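C-domain type II peptide synthetase (PDB 4ZNM) is a free-standing condensation-domain protein of the nonribosomal peptide synthetase kind, with the two-lobed alpha/beta fold known from this family. Local coordinates at residues D69-H74 and P135-V140; E75-S80 and D305-F310. All coordinates share one frame; numbering follows the deposited sequence. Where two conformers were deposited one is given.

Interaction 1: D69-H74 and P135-V140; sequences DVVVRH and PLLRAV. With NA (sodium ion), chain C.
Val70 and Val71, on the last turn of helix 60-73, meet Leu137 where strand 137-143 begins, a helix-on-sheet packing within the alpha/beta fold of the condensation domain. The apolar part is small, about 90 Å² over both sides, and a single methyl group carries it from the strand. Leu137 CD2 lies 3.9 Å from Val70 CG1, in the Val70 conformer described here, and 4.1 Å from Val71 CG2. The CB of Leu137 points toward the helix, and with CG anti to the backbone N (chi1 170°) the CD2 branch ends between the two valines. Val70 meets it at about a right angle, whereas Val71 runs past it in the opposite direction. Ile168 of helix 162-180 also touches Leu137 and extends the apolar layer.

Polar interactions secure the two partners separately. Arg73 N bonds to Asp69 O in the last turn, and His74 N makes weak bonds to Val70 O and Val71 O. Asp69 forms a salt bridge with Arg179 of helix 162-180, and Arg73 forms one with Asp171, which also accepts a hydrogen bond from His74 NE2. One face of the His74 ring carries Arg73 CG, 3.6 Å above its plane, while Val70 CG2 lies in the plane at its edge. The strand is anchored by backbone bonds of Arg138 to Ile154 and of Ala139 to Glu101.

Metal coordination marks the strand's approach. Pro135, preceded by a cis peptide bond, gives its carbonyl O to a sodium ion at 2.3 Å, alongside the carbonyls of Ser130 and Glu133; water 1 is also a ligand, at 2.2 Å. Back at the helix, Val70 CG1 and Val71 CG2 are 4.4 Å apart, and with Leu137 CD2 they form a triangle with sides of about 4 Å.

Interaction 2: E75-S80 and D305-F310; sequences EALRTS and DTVGSF
With its CG1 anti to the backbone N (chi1 174°), Val307 directs that methyl at Leu77, whose own CG stands anti to its carbonyl carbon (chi1 -65°). The two side chains cross squarely, and Val307 CG1 comes within 3.8 Å of Leu77 CD2. Leu77 CG is almost as near, so the methyl rests against the fork of the leucine and not on one tip alone. Val167 and Ile168 of helix 162-180 also touch Val307, which places this apolar patch against that helix.

Ala76 supplies the second point of approach. Its CB points at the loop and stands 3.1 Å from Val307 O, a tight van der Waals approach, and 4.2 Å from Gly308 CA. The same carbonyl receives a hydrogen bond from water 2 at 2.9 Å, and that water accepts one from Ala76 N at 3.0 Å. The directions to CB and to the water diverge clearly at Val307 O, so methyl and water occupy separate places around the oxygen.

Ala76 is presented by a compact 3-10 turn, residues 75-77. Glu75 O takes Arg78 N and Thr79 OG1 from opposite faces of its plane; the hydroxyl donor, 2.7 Å away, lies 52° out of that plane. The partner loop is held by Asp161, which bonds to the Gly308 backbone and, through its carboxylate, to Phe310 N. Asp161 ends the family's His-His-x-x-x-Asp sequence motif, so this loop packs directly on the motif.

The chemistry is thus mixed: methyl packing joins turn and loop, while one water reconciles a main-chain donor with a main-chain acceptor that do not bond to each other, satisfying both at a buried interface.

Interactions 1 and 2 have centres about 10 Å apart and share the continuous chain 69-80. Arg78 folds back onto the end of helix 60-73, with NE 2.9 Å from Val71 O and NH2 2.9 Å from Val72 O, both probable hydrogen bonds. His74 bridges directly to the 305-310 loop, its ND1 packing 3.4 Å from Val307 CG2. Ile168 of helix 162-180 touches Leu137, Leu77 and Val307, bordering both contacts. Through backbone bonds Leu136 pairs with His156 and Gly308 with Asp161, so a segment of each contact adjoins the His-His-x-x-x-Asp motif. The sodium ion at Pro135 lies about 10 Å from the Leu77 side chain (nearest atoms) and takes no direct part in interaction 2.

Interaction 1: D69-H74 and P135-V140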
# COMPACT_ATOMS: atom_id res chain seq x y z
N ASP A 69 -2.33 -3.92 -24.40
CA ASP A 69 -2.76 -5.32 -24.19
C ASP A 69 -3.15 -5.55 -22.73
O ASP A 69 -4.13 -6.24 -22.43
CB ASP A 69 -1.65 -6.32 -24.53
CG ASP A 69 -1.33 -6.40 -26.02
OD1 ASP A 69 -2.17 -5.94 -26.82
OD2 ASP A 69 -0.25 -6.96 -26.38
N VAL A 70 -2.38 -4.95 -21.82
CA VAL A 70 -2.55 -5.23 -20.40
C VAL A 70 -3.76 -4.48 -19.85
O VAL A 70 -4.35 -4.89 -18.85
CB VAL A 70 -1.26 -4.90 -19.59
CG1 VAL A 70 -1.10 -3.40 -19.32
CG2 VAL A 70 -1.27 -5.65 -18.27
N VAL A 71 -4.16 -3.40 -20.52
CA VAL A 71 -5.37 -2.68 -20.16
C VAL A 71 -6.59 -3.43 -20.70
O VAL A 71 -7.61 -3.52 -20.02
CB VAL A 71 -5.34 -1.24 -20.68
CG1 VAL A 71 -6.72 -0.59 -20.52
CG2 VAL A 71 -4.28 -0.44 -19.89
N VAL A 72 -6.48 -4.00 -21.90
CA VAL A 72 -7.57 -4.80 -22.43
C VAL A 72 -7.76 -6.01 -21.53
O VAL A 72 -8.88 -6.42 -21.26
CB VAL A 72 -7.33 -5.23 -23.85
CG1 VAL A 72 -8.33 -6.30 -24.26
CG2 VAL A 72 -7.37 -4.03 -24.81
N ARG A 73 -6.66 -6.58 -21.06
CA ARG A 73 -6.67 -7.79 -20.25
C ARG A 73 -7.39 -7.66 -18.90
O ARG A 73 -8.05 -8.60 -18.46
CB ARG A 73 -5.23 -8.22 -19.99
CG ARG A 73 -5.05 -9.37 -19.04
CD ARG A 73 -3.62 -9.88 -19.10
NE ARG A 73 -3.38 -10.87 -18.07
CZ ARG A 73 -3.54 -12.18 -18.22
NH1 ARG A 73 -3.91 -12.70 -19.40
NH2 ARG A 73 -3.31 -12.98 -17.19
N HIS A 74 -7.26 -6.50 -18.27
CA HIS A 74 -7.76 -6.29 -16.90
C HIS A 74 -8.85 -5.22 -16.86
O HIS A 74 -8.57 -4.02 -16.99
CB HIS A 74 -6.62 -5.89 -15.97
CG HIS A 74 -5.59 -6.96 -15.79
ND1 HIS A 74 -5.86 -8.15 -15.14
CD2 HIS A 74 -4.30 -7.04 -16.19
CE1 HIS A 74 -4.78 -8.92 -15.17
NE2 HIS A 74 -3.82 -8.26 -15.79
N PRO A 135 -6.94 7.48 -19.05
CA PRO A 135 -6.47 6.17 -18.58
C PRO A 135 -6.50 6.03 -17.06
O PRO A 135 -6.53 7.02 -16.34
CB PRO A 135 -5.04 6.12 -19.10
CG PRO A 135 -4.57 7.54 -19.03
CD PRO A 135 -5.81 8.38 -19.36
N LEU A 136 -6.48 4.79 -16.60
CA LEU A 136 -6.28 4.48 -15.20
C LEU A 136 -4.88 3.91 -14.94
O LEU A 136 -4.54 3.58 -13.80
CB LEU A 136 -7.35 3.49 -14.77
CG LEU A 136 -8.78 4.04 -14.84
CD1 LEU A 136 -9.73 2.93 -14.45
CD2 LEU A 136 -8.93 5.24 -13.94
N LEU A 137 -4.08 3.77 -16.01
CA LEU A 137 -2.71 3.27 -15.91
C LEU A 137 -1.90 4.06 -16.92
O LEU A 137 -2.31 4.15 -18.06
CB LEU A 137 -2.63 1.78 -16.22
CG LEU A 137 -1.24 1.14 -16.40
CD1 LEU A 137 -0.49 1.02 -15.06
CD2 LEU A 137 -1.34 -0.26 -17.06
N ARG A 138 -0.79 4.64 -16.49
CA ARG A 138 0.17 5.24 -17.41
C ARG A 138 1.55 4.66 -17.19
O ARG A 138 1.84 4.12 -16.11
CB ARG A 138 0.26 6.74 -17.24
CG ARG A 138 -0.97 7.48 -17.66
CD ARG A 138 -0.70 8.98 -17.81
NE ARG A 138 -0.64 9.69 -16.53
CZ ARG A 138 0.47 10.03 -15.89
NH1 ARG A 138 0.38 10.70 -14.73
NH2 ARG A 138 1.68 9.72 -16.40
N ALA A 139 2.41 4.83 -18.18
CA ALA A 139 3.78 4.37 -18.09
C ALA A 139 4.75 5.40 -18.62
O ALA A 139 4.50 6.06 -19.66
CB ALA A 139 3.95 3.09 -18.86
N VAL A 140 5.86 5.51 -17.93
CA VAL A 140 6.95 6.37 -18.33
C VAL A 140 8.22 5.50 -18.34
O VAL A 140 8.59 4.92 -17.33
CB VAL A 140 7.09 7.57 -17.40
CG1 VAL A 140 8.22 8.46 -17.83
CG2 VAL A 140 5.78 8.36 -17.34
NA NA C . -7.72 8.90 -15.81
O HOH W 1 -6.39 10.56 -16.54

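Interaction 2: E75-S80 and D305-F310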
# COMPACT_ATOMS: atom_id res chain seq x y z
N GLU A 75 -10.09 -5.65 -16.65
CA GLU A 75 -11.23 -4.71 -16.58
C GLU A 75 -11.07 -3.62 -15.53
O GLU A 75 -11.53 -2.50 -15.75
CB GLU A 75 -12.53 -5.45 -16.29
CG GLU A 75 -13.06 -6.16 -17.48
CD GLU A 75 -14.29 -7.01 -17.22
OE1 GLU A 75 -14.83 -7.00 -16.08
OE2 GLU A 75 -14.71 -7.69 -18.19
N ALA A 76 -10.46 -3.93 -14.39
CA ALA A 76 -10.28 -2.92 -13.36
C ALA A 76 -9.53 -1.72 -13.93
O ALA A 76 -9.72 -0.61 -13.44
CB ALA A 76 -9.54 -3.48 -12.17
N LEU A 77 -8.69 -1.93 -14.94
CA LEU A 77 -7.86 -0.84 -15.49
C LEU A 77 -8.62 0.01 -16.51
O LEU A 77 -8.04 0.94 -17.08
CB LEU A 77 -6.60 -1.39 -16.18
CG LEU A 77 -5.58 -2.09 -15.27
CD1 LEU A 77 -4.37 -2.54 -16.04
CD2 LEU A 77 -5.17 -1.20 -14.14
N ARG A 78 -9.88 -0.34 -16.72
CA ARG A 78 -10.78 0.32 -17.65
C ARG A 78 -12.09 0.64 -16.93
O ARG A 78 -13.08 0.94 -17.58
CB ARG A 78 -11.11 -0.58 -18.85
CG ARG A 78 -9.99 -1.00 -19.62
CD ARG A 78 -10.46 -1.81 -20.78
NE ARG A 78 -10.47 -3.26 -20.61
CZ ARG A 78 -11.55 -4.01 -20.76
NH1 ARG A 78 -12.74 -3.47 -20.97
NH2 ARG A 78 -11.46 -5.33 -20.65
N THR A 79 -12.10 0.54 -15.60
CA THR A 79 -13.32 0.84 -14.83
C THR A 79 -13.25 2.22 -14.19
O THR A 79 -12.67 2.41 -13.13
CB THR A 79 -13.58 -0.23 -13.75
OG1 THR A 79 -13.62 -1.52 -14.38
CG2 THR A 79 -14.91 -0.02 -13.08
N SER A 80 -13.82 3.20 -14.88
CA SER A 80 -13.91 4.54 -14.33
C SER A 80 -14.94 4.59 -13.21
O SER A 80 -15.83 3.74 -13.10
CB SER A 80 -14.30 5.53 -15.43
OG SER A 80 -15.62 5.26 -15.87
N ASP A 305 -4.17 -13.63 -9.83
CA ASP A 305 -3.79 -12.96 -11.07
C ASP A 305 -4.70 -11.76 -11.38
O ASP A 305 -4.69 -11.26 -12.52
CB ASP A 305 -3.84 -13.96 -12.22
CG ASP A 305 -2.84 -15.11 -12.03
OD1 ASP A 305 -1.68 -14.82 -11.64
OD2 ASP A 305 -3.21 -16.30 -12.22
N THR A 306 -5.49 -11.33 -10.40
CA THR A 306 -6.53 -10.32 -10.62
C THR A 306 -6.07 -8.92 -10.26
O THR A 306 -5.63 -8.68 -9.13
CB THR A 306 -7.80 -10.58 -9.79
OG1 THR A 306 -8.34 -11.87 -10.12
CG2 THR A 306 -8.88 -9.50 -10.07
N VAL A 307 -6.25 -7.99 -11.20
CA VAL A 307 -5.98 -6.57 -10.94
C VAL A 307 -7.21 -5.93 -10.32
O VAL A 307 -8.35 -6.04 -10.81
CB VAL A 307 -5.53 -5.87 -12.24
CG1 VAL A 307 -5.38 -4.35 -12.06
CG2 VAL A 307 -4.21 -6.48 -12.72
N GLY A 308 -6.94 -5.28 -9.20
CA GLY A 308 -7.95 -4.57 -8.42
C GLY A 308 -7.32 -4.13 -7.10
O GLY A 308 -6.17 -4.44 -6.81
N SER A 309 -8.07 -3.42 -6.28
CA SER A 309 -7.60 -3.06 -4.94
C SER A 309 -8.38 -3.87 -3.90
O SER A 309 -9.55 -3.61 -3.60
CB SER A 309 -7.73 -1.55 -4.74
OG SER A 309 -7.13 -1.19 -3.52
N PHE A 310 -7.69 -4.85 -3.34
CA PHE A 310 -8.26 -5.85 -2.44
C PHE A 310 -8.04 -5.54 -0.97
O PHE A 310 -8.58 -6.23 -0.12
CB PHE A 310 -7.64 -7.23 -2.75
CG PHE A 310 -8.16 -7.85 -4.01
CD1 PHE A 310 -7.86 -7.30 -5.24
CD2 PHE A 310 -8.92 -9.00 -3.97
CE1 PHE A 310 -8.33 -7.88 -6.41
CE2 PHE A 310 -9.39 -9.57 -5.13
CZ PHE A 310 -9.10 -9.01 -6.35
O HOH W 2 -9.93 -6.64 -13.20